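Local coordinates for COPII coat assembly protein SEC16 (Saccharomyces cerevisiae, PDB 3MZK) that helps start assembly of the COPII coat that forms transport vesicles at the endoplasmic reticulum and selects their cargo, and also takes part in autophagy, at residues V277-T289 and L300-M314. Numbering follows the deposited sequence.
Sequences VLEFLIEFGIFLT and LFIIGNVPLSNEPVM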
# COMPACT_ATOMS: atom_id res chain seq x y z
N VAL B 277 -1.41 14.55 -5.02
CA VAL B 277 -2.07 15.71 -5.60
C VAL B 277 -2.98 16.35 -4.55
O VAL B 277 -3.16 17.57 -4.51
CB VAL B 277 -2.88 15.32 -6.86
CG1 VAL B 277 -3.56 16.54 -7.46
CG2 VAL B 277 -1.96 14.69 -7.88
N LEU B 278 -3.55 15.51 -3.69
CA LEU B 278 -4.37 16.02 -2.60
C LEU B 278 -3.54 16.87 -1.64
O LEU B 278 -3.97 17.96 -1.27
CB LEU B 278 -5.07 14.88 -1.86
CG LEU B 278 -6.10 15.35 -0.84
CD1 LEU B 278 -7.04 16.38 -1.47
CD2 LEU B 278 -6.89 14.19 -0.25
N GLU B 279 -2.36 16.39 -1.24
CA GLU B 279 -1.48 17.19 -0.38
C GLU B 279 -1.21 18.54 -1.02
O GLU B 279 -1.32 19.58 -0.36
CB GLU B 279 -0.14 16.49 -0.14
CG GLU B 279 -0.22 15.11 0.48
CD GLU B 279 1.16 14.47 0.61
OE1 GLU B 279 2.11 15.20 0.98
OE2 GLU B 279 1.30 13.26 0.32
N PHE B 280 -0.86 18.53 -2.30
CA PHE B 280 -0.55 19.76 -3.02
C PHE B 280 -1.69 20.77 -2.99
O PHE B 280 -1.47 21.97 -2.84
CB PHE B 280 -0.17 19.46 -4.47
CG PHE B 280 -0.26 20.65 -5.36
CD1 PHE B 280 0.70 21.63 -5.32
CD2 PHE B 280 -1.32 20.79 -6.23
CE1 PHE B 280 0.61 22.74 -6.14
CE2 PHE B 280 -1.42 21.90 -7.05
CZ PHE B 280 -0.45 22.87 -7.00
N LEU B 281 -2.92 20.29 -3.16
CA LEU B 281 -4.07 21.17 -3.21
C LEU B 281 -4.31 21.85 -1.87
O LEU B 281 -4.56 23.06 -1.80
CB LEU B 281 -5.32 20.42 -3.67
CG LEU B 281 -5.35 20.04 -5.15
CD1 LEU B 281 -6.62 19.29 -5.49
CD2 LEU B 281 -5.22 21.28 -6.00
N ILE B 282 -4.23 21.08 -0.79
CA ILE B 282 -4.42 21.63 0.53
C ILE B 282 -3.26 22.53 0.95
O ILE B 282 -3.47 23.67 1.36
CB ILE B 282 -4.65 20.52 1.55
CG1 ILE B 282 -5.87 19.69 1.13
CG2 ILE B 282 -4.84 21.09 2.94
CD1 ILE B 282 -6.12 18.49 2.00
N GLU B 283 -2.03 22.03 0.83
CA GLU B 283 -0.85 22.84 1.14
C GLU B 283 -0.85 24.17 0.40
O GLU B 283 -0.52 25.21 0.98
CB GLU B 283 0.42 22.06 0.81
CG GLU B 283 0.75 21.00 1.83
CD GLU B 283 1.02 21.59 3.19
OE1 GLU B 283 1.80 22.56 3.27
OE2 GLU B 283 0.43 21.11 4.18
N PHE B 284 -1.22 24.13 -0.87
CA PHE B 284 -1.22 25.32 -1.71
C PHE B 284 -2.44 26.20 -1.41
O PHE B 284 -2.38 27.42 -1.52
CB PHE B 284 -1.20 24.92 -3.19
CG PHE B 284 -0.86 26.05 -4.12
CD1 PHE B 284 -1.28 26.02 -5.44
CD2 PHE B 284 -0.13 27.13 -3.68
CE1 PHE B 284 -0.97 27.06 -6.30
CE2 PHE B 284 0.18 28.17 -4.53
CZ PHE B 284 -0.24 28.13 -5.85
N GLY B 285 -3.55 25.56 -1.04
CA GLY B 285 -4.74 26.27 -0.63
C GLY B 285 -4.56 27.01 0.69
O GLY B 285 -5.31 27.93 1.00
N ILE B 286 -3.57 26.59 1.47
CA ILE B 286 -3.22 27.25 2.71
C ILE B 286 -2.38 28.48 2.41
O ILE B 286 -2.69 29.58 2.86
CB ILE B 286 -2.42 26.32 3.64
CG1 ILE B 286 -3.36 25.34 4.34
CG2 ILE B 286 -1.65 27.12 4.67
CD1 ILE B 286 -2.65 24.19 5.00
N PHE B 287 -1.33 28.28 1.63
CA PHE B 287 -0.47 29.38 1.21
C PHE B 287 -1.30 30.55 0.69
O PHE B 287 -1.07 31.70 1.07
CB PHE B 287 0.50 28.90 0.13
CG PHE B 287 1.14 30.01 -0.64
CD1 PHE B 287 2.23 30.69 -0.13
CD2 PHE B 287 0.66 30.37 -1.89
CE1 PHE B 287 2.83 31.71 -0.85
CE2 PHE B 287 1.25 31.38 -2.61
CZ PHE B 287 2.33 32.05 -2.09
N LEU B 288 -2.25 30.25 -0.19
CA LEU B 288 -3.07 31.28 -0.82
C LEU B 288 -3.89 32.05 0.21
O LEU B 288 -4.08 33.27 0.08
CB LEU B 288 -4.00 30.67 -1.87
CG LEU B 288 -3.26 30.15 -3.11
CD1 LEU B 288 -4.21 29.38 -4.03
CD2 LEU B 288 -2.59 31.30 -3.84
N THR B 289 -4.39 31.34 1.21
CA THR B 289 -5.14 31.96 2.30
C THR B 289 -4.29 33.02 2.99
O THR B 289 -4.70 34.18 3.11
CB THR B 289 -5.59 30.92 3.33
OG1 THR B 289 -6.51 30.02 2.71
CG2 THR B 289 -6.26 31.60 4.49
N LEU B 300 -9.13 25.56 -4.71
CA LEU B 300 -8.33 24.36 -4.48
C LEU B 300 -9.02 23.37 -3.54
O LEU B 300 -9.01 22.17 -3.79
CB LEU B 300 -6.93 24.70 -3.97
CG LEU B 300 -6.16 25.75 -4.77
CD1 LEU B 300 -4.68 25.68 -4.48
CD2 LEU B 300 -6.43 25.60 -6.26
N PHE B 301 -9.62 23.89 -2.46
CA PHE B 301 -10.30 23.04 -1.48
C PHE B 301 -11.49 22.32 -2.10
O PHE B 301 -11.74 21.14 -1.80
CB PHE B 301 -10.77 23.87 -0.27
CG PHE B 301 -9.64 24.42 0.55
CD1 PHE B 301 -8.41 23.78 0.60
CD2 PHE B 301 -9.81 25.59 1.28
CE1 PHE B 301 -7.37 24.30 1.36
CE2 PHE B 301 -8.77 26.12 2.04
CZ PHE B 301 -7.55 25.47 2.09
N ILE B 302 -12.22 23.02 -2.96
CA ILE B 302 -13.34 22.44 -3.69
C ILE B 302 -12.88 21.28 -4.58
O ILE B 302 -13.44 20.18 -4.54
CB ILE B 302 -14.04 23.50 -4.55
CG1 ILE B 302 -14.76 24.51 -3.66
CG2 ILE B 302 -15.02 22.85 -5.51
CD1 ILE B 302 -15.14 25.80 -4.37
N ILE B 303 -11.86 21.54 -5.39
CA ILE B 303 -11.30 20.50 -6.25
C ILE B 303 -10.85 19.31 -5.42
O ILE B 303 -11.02 18.16 -5.81
CB ILE B 303 -10.11 21.02 -7.07
CG1 ILE B 303 -10.54 22.17 -7.96
CG2 ILE B 303 -9.52 19.90 -7.91
CD1 ILE B 303 -9.39 22.86 -8.65
N GLY B 304 -10.26 19.59 -4.26
CA GLY B 304 -9.76 18.56 -3.38
C GLY B 304 -10.84 17.87 -2.58
O GLY B 304 -10.58 16.94 -1.82
N ASN B 305 -12.08 18.32 -2.77
CA ASN B 305 -13.21 17.82 -2.00
C ASN B 305 -13.03 17.93 -0.49
O ASN B 305 -13.47 17.05 0.26
CB ASN B 305 -13.56 16.38 -2.38
CG ASN B 305 -14.64 16.31 -3.43
OD1 ASN B 305 -14.74 17.19 -4.29
ND2 ASN B 305 -15.47 15.28 -3.36
N VAL B 306 -12.39 19.01 -0.04
CA VAL B 306 -12.19 19.22 1.38
C VAL B 306 -13.52 19.58 2.04
O VAL B 306 -14.27 20.41 1.54
CB VAL B 306 -11.18 20.34 1.64
CG1 VAL B 306 -11.13 20.68 3.12
CG2 VAL B 306 -9.80 19.94 1.12
N PRO B 307 -13.82 18.94 3.18
CA PRO B 307 -15.10 19.20 3.86
C PRO B 307 -15.19 20.62 4.44
O PRO B 307 -14.18 21.18 4.89
CB PRO B 307 -15.11 18.17 5.00
CG PRO B 307 -14.03 17.18 4.66
CD PRO B 307 -13.01 17.92 3.87
N LEU B 308 -16.39 21.19 4.42
CA LEU B 308 -16.67 22.45 5.11
C LEU B 308 -16.88 22.17 6.60
O LEU B 308 -17.78 21.42 6.97
CB LEU B 308 -17.91 23.13 4.53
CG LEU B 308 -17.78 23.82 3.16
CD1 LEU B 308 -19.09 24.46 2.75
CD2 LEU B 308 -16.67 24.86 3.18
N SER B 309 -16.05 22.77 7.44
CA SER B 309 -16.16 22.60 8.89
C SER B 309 -15.36 23.65 9.64
O SER B 309 -14.84 24.60 9.05
CB SER B 309 -15.67 21.20 9.29
OG SER B 309 -14.26 21.16 9.35
N ASN B 310 -15.24 23.46 10.95
CA ASN B 310 -14.47 24.36 11.81
C ASN B 310 -13.06 23.84 12.06
O ASN B 310 -12.19 24.57 12.53
CB ASN B 310 -15.17 24.55 13.15
CG ASN B 310 -16.53 25.21 13.01
OD1 ASN B 310 -16.62 26.38 12.63
ND2 ASN B 310 -17.58 24.46 13.32
N GLU B 311 -12.83 22.57 11.74
CA GLU B 311 -11.54 21.95 11.98
C GLU B 311 -10.54 22.40 10.92
O GLU B 311 -10.91 22.64 9.77
CB GLU B 311 -11.67 20.42 11.97
N PRO B 312 -9.27 22.55 11.31
CA PRO B 312 -8.21 22.90 10.37
C PRO B 312 -8.12 21.91 9.22
O PRO B 312 -8.42 20.72 9.40
CB PRO B 312 -6.94 22.83 11.23
CG PRO B 312 -7.42 23.17 12.60
CD PRO B 312 -8.78 22.55 12.71
N VAL B 313 -7.71 22.38 8.05
CA VAL B 313 -7.57 21.52 6.88
C VAL B 313 -6.33 20.64 6.99
O VAL B 313 -6.31 19.51 6.52
CB VAL B 313 -7.52 22.34 5.57
CG1 VAL B 313 -8.78 23.19 5.43
CG2 VAL B 313 -6.27 23.21 5.52
N MET B 314 -5.29 21.17 7.63
CA MET B 314 -4.05 20.43 7.85
C MET B 314 -3.69 20.45 9.34
O MET B 314 -4.03 21.39 10.05
CB MET B 314 -2.92 21.02 7.02
CG MET B 314 -1.78 20.06 6.78
SD MET B 314 -2.39 18.57 5.97
CE MET B 314 -2.48 19.14 4.28
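L300 enters helix 275-290 as a knob, its hole formed by L281, F284, G285 and L288, which the branched end of a leucine fills well. With CG anti to the carbonyl carbon of L300 (chi1 -50°), L300 CD1 lies 3.5 Å from F284 CD1 and also touches L288 CD1, while L300 CB rests against the carbonyl oxygen of L281. Glycine suits position 285 because a CB there would run into the ring of F301; the flat phenylalanine fits against the bare backbone, F301 CZ lying 3.5 Å from G285 O, and the carbonyl oxygen of I282 approaches the same ring at its edge. Cut back to an alanine, F301 would probably no longer cover the G285 carbonyl, and V313 CG1 would lose the ring face it lies over. At the helix end G304, again lacking a side chain, lets L278 CD1 and L281 CD1 close on its backbone. N305 then takes positive phi in a Schellman motif that turns the chain out of the helix. Where the loop runs back, short branched residues make compact apolar contacts: V306 CG2 packs on I282 CG1, and V313 CG2 meets I282 CG2 at 3.6 Å and touches I286 CD1. The flexible methionine M314, bent at chi2 and chi3, brings CE over I282 CG2 and beside E283 OE2. Farther out, F321 meets the F301 ring, and helix 252-261 adds W252 against F284 and V256 against L300. With L278 facing G304 and L281 facing L300, the pair is an antiparallel helical hairpin, the stacked unit of the alpha-solenoid in ACE1-type proteins such as Sec16, here in the central domain assigned by sequence family to Sec23 binding.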